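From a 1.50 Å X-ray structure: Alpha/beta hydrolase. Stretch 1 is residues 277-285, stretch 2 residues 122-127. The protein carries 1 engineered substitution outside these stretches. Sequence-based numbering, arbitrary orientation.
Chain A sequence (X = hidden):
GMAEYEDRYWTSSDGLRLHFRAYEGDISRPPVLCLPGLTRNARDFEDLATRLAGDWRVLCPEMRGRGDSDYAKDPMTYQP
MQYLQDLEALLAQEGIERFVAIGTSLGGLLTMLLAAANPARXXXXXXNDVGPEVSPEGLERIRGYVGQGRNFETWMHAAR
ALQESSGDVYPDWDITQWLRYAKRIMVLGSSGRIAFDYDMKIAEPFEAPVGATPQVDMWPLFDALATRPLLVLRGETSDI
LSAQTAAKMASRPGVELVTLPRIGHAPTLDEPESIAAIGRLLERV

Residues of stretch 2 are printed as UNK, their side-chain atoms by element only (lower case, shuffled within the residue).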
# COMPACT_ATOMS: atom_id res chain seq x y z
N ALA A 277 -10.03 -6.06 -12.59
CA ALA A 277 -9.18 -7.17 -12.10
C ALA A 277 -9.50 -7.52 -10.64
O ALA A 277 -9.62 -8.68 -10.30
CB ALA A 277 -7.68 -6.86 -12.29
N ILE A 278 -9.57 -6.50 -9.81
CA ILE A 278 -9.91 -6.66 -8.42
C ILE A 278 -11.31 -7.31 -8.27
O ILE A 278 -11.53 -8.23 -7.47
CB ILE A 278 -9.76 -5.33 -7.67
CG1 ILE A 278 -8.31 -4.99 -7.53
CG2 ILE A 278 -10.38 -5.40 -6.26
CD1 ILE A 278 -8.08 -3.53 -7.13
N GLY A 279 -12.26 -6.91 -9.12
CA GLY A 279 -13.58 -7.52 -9.11
C GLY A 279 -13.52 -9.01 -9.41
O GLY A 279 -14.18 -9.81 -8.78
N ARG A 280 -12.72 -9.40 -10.39
CA ARG A 280 -12.55 -10.82 -10.72
C ARG A 280 -11.95 -11.60 -9.56
O ARG A 280 -12.36 -12.73 -9.29
CB ARG A 280 -11.71 -11.01 -11.95
CG ARG A 280 -12.34 -10.48 -13.23
CD ARG A 280 -11.57 -10.98 -14.49
NE ARG A 280 -10.15 -10.59 -14.53
CZ ARG A 280 -9.72 -9.41 -14.95
NH1 ARG A 280 -10.61 -8.55 -15.41
NH2 ARG A 280 -8.43 -9.10 -14.94
N LEU A 281 -11.01 -10.97 -8.87
CA LEU A 281 -10.31 -11.60 -7.71
C LEU A 281 -11.28 -11.81 -6.59
O LEU A 281 -11.39 -12.89 -6.02
CB LEU A 281 -9.07 -10.79 -7.33
CG LEU A 281 -8.21 -11.20 -6.13
CD1 LEU A 281 -8.79 -10.82 -4.73
CD2 LEU A 281 -7.96 -12.71 -6.22
N LEU A 282 -12.10 -10.79 -6.36
CA LEU A 282 -13.07 -10.82 -5.25
C LEU A 282 -14.14 -11.90 -5.47
O LEU A 282 -14.71 -12.42 -4.49
CB LEU A 282 -13.73 -9.45 -5.04
CG LEU A 282 -12.77 -8.41 -4.44
CD1 LEU A 282 -13.38 -6.97 -4.46
CD2 LEU A 282 -12.35 -8.84 -3.03
N GLU A 283 -14.44 -12.23 -6.74
CA GLU A 283 -15.39 -13.33 -7.04
C GLU A 283 -14.87 -14.68 -6.61
O GLU A 283 -15.65 -15.61 -6.49
CB GLU A 283 -15.72 -13.41 -8.51
CG GLU A 283 -16.42 -12.21 -9.02
CD GLU A 283 -16.80 -12.34 -10.47
OE1 GLU A 283 -15.94 -12.71 -11.31
OE2 GLU A 283 -17.98 -12.04 -10.76
N ARG A 284 -13.57 -14.81 -6.35
CA ARG A 284 -12.95 -16.09 -6.07
C ARG A 284 -12.93 -16.31 -4.57
O ARG A 284 -12.50 -17.33 -4.11
CB ARG A 284 -11.54 -16.14 -6.66
CG ARG A 284 -11.51 -16.04 -8.18
CD ARG A 284 -10.13 -15.67 -8.71
NE ARG A 284 -9.20 -16.73 -8.41
CZ ARG A 284 -7.87 -16.65 -8.52
NH1 ARG A 284 -7.25 -15.56 -8.98
NH2 ARG A 284 -7.16 -17.72 -8.21
N VAL A 285 -13.44 -15.35 -3.80
CA VAL A 285 -13.53 -15.50 -2.36
C VAL A 285 -14.61 -16.49 -1.97
O VAL A 285 -15.68 -16.47 -2.58
CB VAL A 285 -13.82 -14.15 -1.69
CG1 VAL A 285 -14.28 -14.31 -0.22
CG2 VAL A 285 -12.59 -13.27 -1.80
OXT VAL A 285 -14.41 -17.30 -1.05
N UNK A 122 -6.09 -16.00 4.61
CA UNK A 122 -6.23 -15.11 3.47
C UNK A 122 -7.33 -15.69 2.61
O UNK A 122 -7.18 -16.75 2.00
c UNK A 122 -5.13 -14.23 1.33
c UNK A 122 -3.76 -14.47 3.48
c UNK A 122 -3.93 -13.01 3.94
c UNK A 122 -4.92 -15.04 2.64
N UNK A 123 -8.46 -15.00 2.53
CA UNK A 123 -9.54 -15.41 1.64
C UNK A 123 -9.15 -15.27 0.17
O UNK A 123 -9.49 -16.11 -0.64
c UNK A 123 -10.82 -14.63 1.97
N UNK A 124 -8.46 -14.18 -0.12
CA UNK A 124 -7.91 -13.88 -1.44
C UNK A 124 -6.98 -12.69 -1.26
O UNK A 124 -7.03 -11.99 -0.21
c UNK A 124 -9.04 -13.59 -2.45
N UNK A 125 -6.14 -12.40 -2.26
CA UNK A 125 -5.20 -11.32 -2.15
C UNK A 125 -4.89 -10.69 -3.52
O UNK A 125 -5.01 -11.30 -4.58
c UNK A 125 -3.91 -11.75 -1.46
N UNK A 126 -4.44 -9.45 -3.43
CA UNK A 126 -3.96 -8.68 -4.54
C UNK A 126 -2.62 -8.12 -4.17
O UNK A 126 -2.52 -7.48 -3.13
c UNK A 126 -4.36 -6.63 -6.03
c UNK A 126 -6.35 -7.98 -5.14
c UNK A 126 -4.92 -7.50 -4.84
N UNK A 127 -1.60 -8.36 -4.99
CA UNK A 127 -0.27 -7.77 -4.84
C UNK A 127 -0.17 -6.71 -5.92
O UNK A 127 -0.25 -7.01 -7.11
c UNK A 127 0.87 -8.78 -4.99
c UNK A 127 2.21 -10.79 -4.31
c UNK A 127 1.45 -9.11 -2.54
c UNK A 127 1.10 -9.81 -3.88
O HOH W 1 -11.22 -18.06 -0.38

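Position 122 carries four side-chain carbons, forked at the first, with one arm two carbons long. No side-chain carbon comes within 7 Å of stretch 1, so the fork at the beta carbon and the longer arm, rather than any contact, identify it: Ile122, buried and out of reach of the helix.

Position 123 has a single side-chain carbon, a CB with nothing beyond it. It points toward stretch 1 and lies 4.1 Å from CG1 of Val285, at the C-terminal end of the chain. One carbon means alanine, Ala123. The chain turns a corner here, and Ala123 CA is 5.7 Å from Val285 CA, so the backbones come close enough for the alanine methyl to reach the valine. The backbone takes part as well: a water donates a hydrogen bond to Ala123 O at 2.6 Å and a weak one to Val285 OXT at 3.3 Å, tying the corner to the terminal carboxylate.

Position 124 again shows one carbon, directed toward stretch 1. Its CB is 3.6 Å from Leu281 CD1 and also 3.6 Å from Val285 CG2, so a lone methyl is shared by two larger residues. This is Ala124, buried, with the partners supplying the reach that it lacks.

Position 125 has one carbon too, but its CA-to-CB bond points away from stretch 1, and its CB stays 5.9 Å from Leu281 CD1. What faces the helix is the backbone, whose O sits 3.6 Å from Leu281 CG. The residue is Ala125; its carbonyl packs against the leucine without a hydrogen bond between the stretches.

Position 126 returns toward the helix with three carbons, one carrying the other two. One of the two end carbons lies 3.8 Å from Leu281 CD1 and 4.3 Å from Ile278 CG1. The fork at the beta carbon, with no further extension, makes it Val126; the touching carbon is CG2, placed there by the t rotamer.

Position 127 has four carbons forked at the second, the leucine pattern. Leu127 CB is 9.5 Å from Leu281 CG, so it adds nothing to this contact.

The rule to read here is alternation on the strand matched to spacing on the helix. Strand side chains at 124 and 126 point toward the helix while the one at 125 points away, and Leu281, pointing toward the strand in its t, m rotamer, touches all three residues. The helix runs roughly antiparallel to the strand, at 156°, with axes 8.9 Å apart at closest approach. Ile278, three residues and a little less than one turn before Leu281, meets Val126; a type I turn from Leu282 to Val285, with Val285 N bonded to Leu282 O at 3.3 Å, brings the last residue to Ala123 and Ala124. No hydrogen bond joins the stretches directly. Carbon packing over 294 Å² of summed buried surface does most of the work: the methyl of Ala123 receives Val285, that of Ala124 both Val285 and Leu281, while Val126 meets Leu281 and Ile278 as a branched side chain, with one water bridging at the edge.

Stretch 2, residues 122-127: IAAAVL
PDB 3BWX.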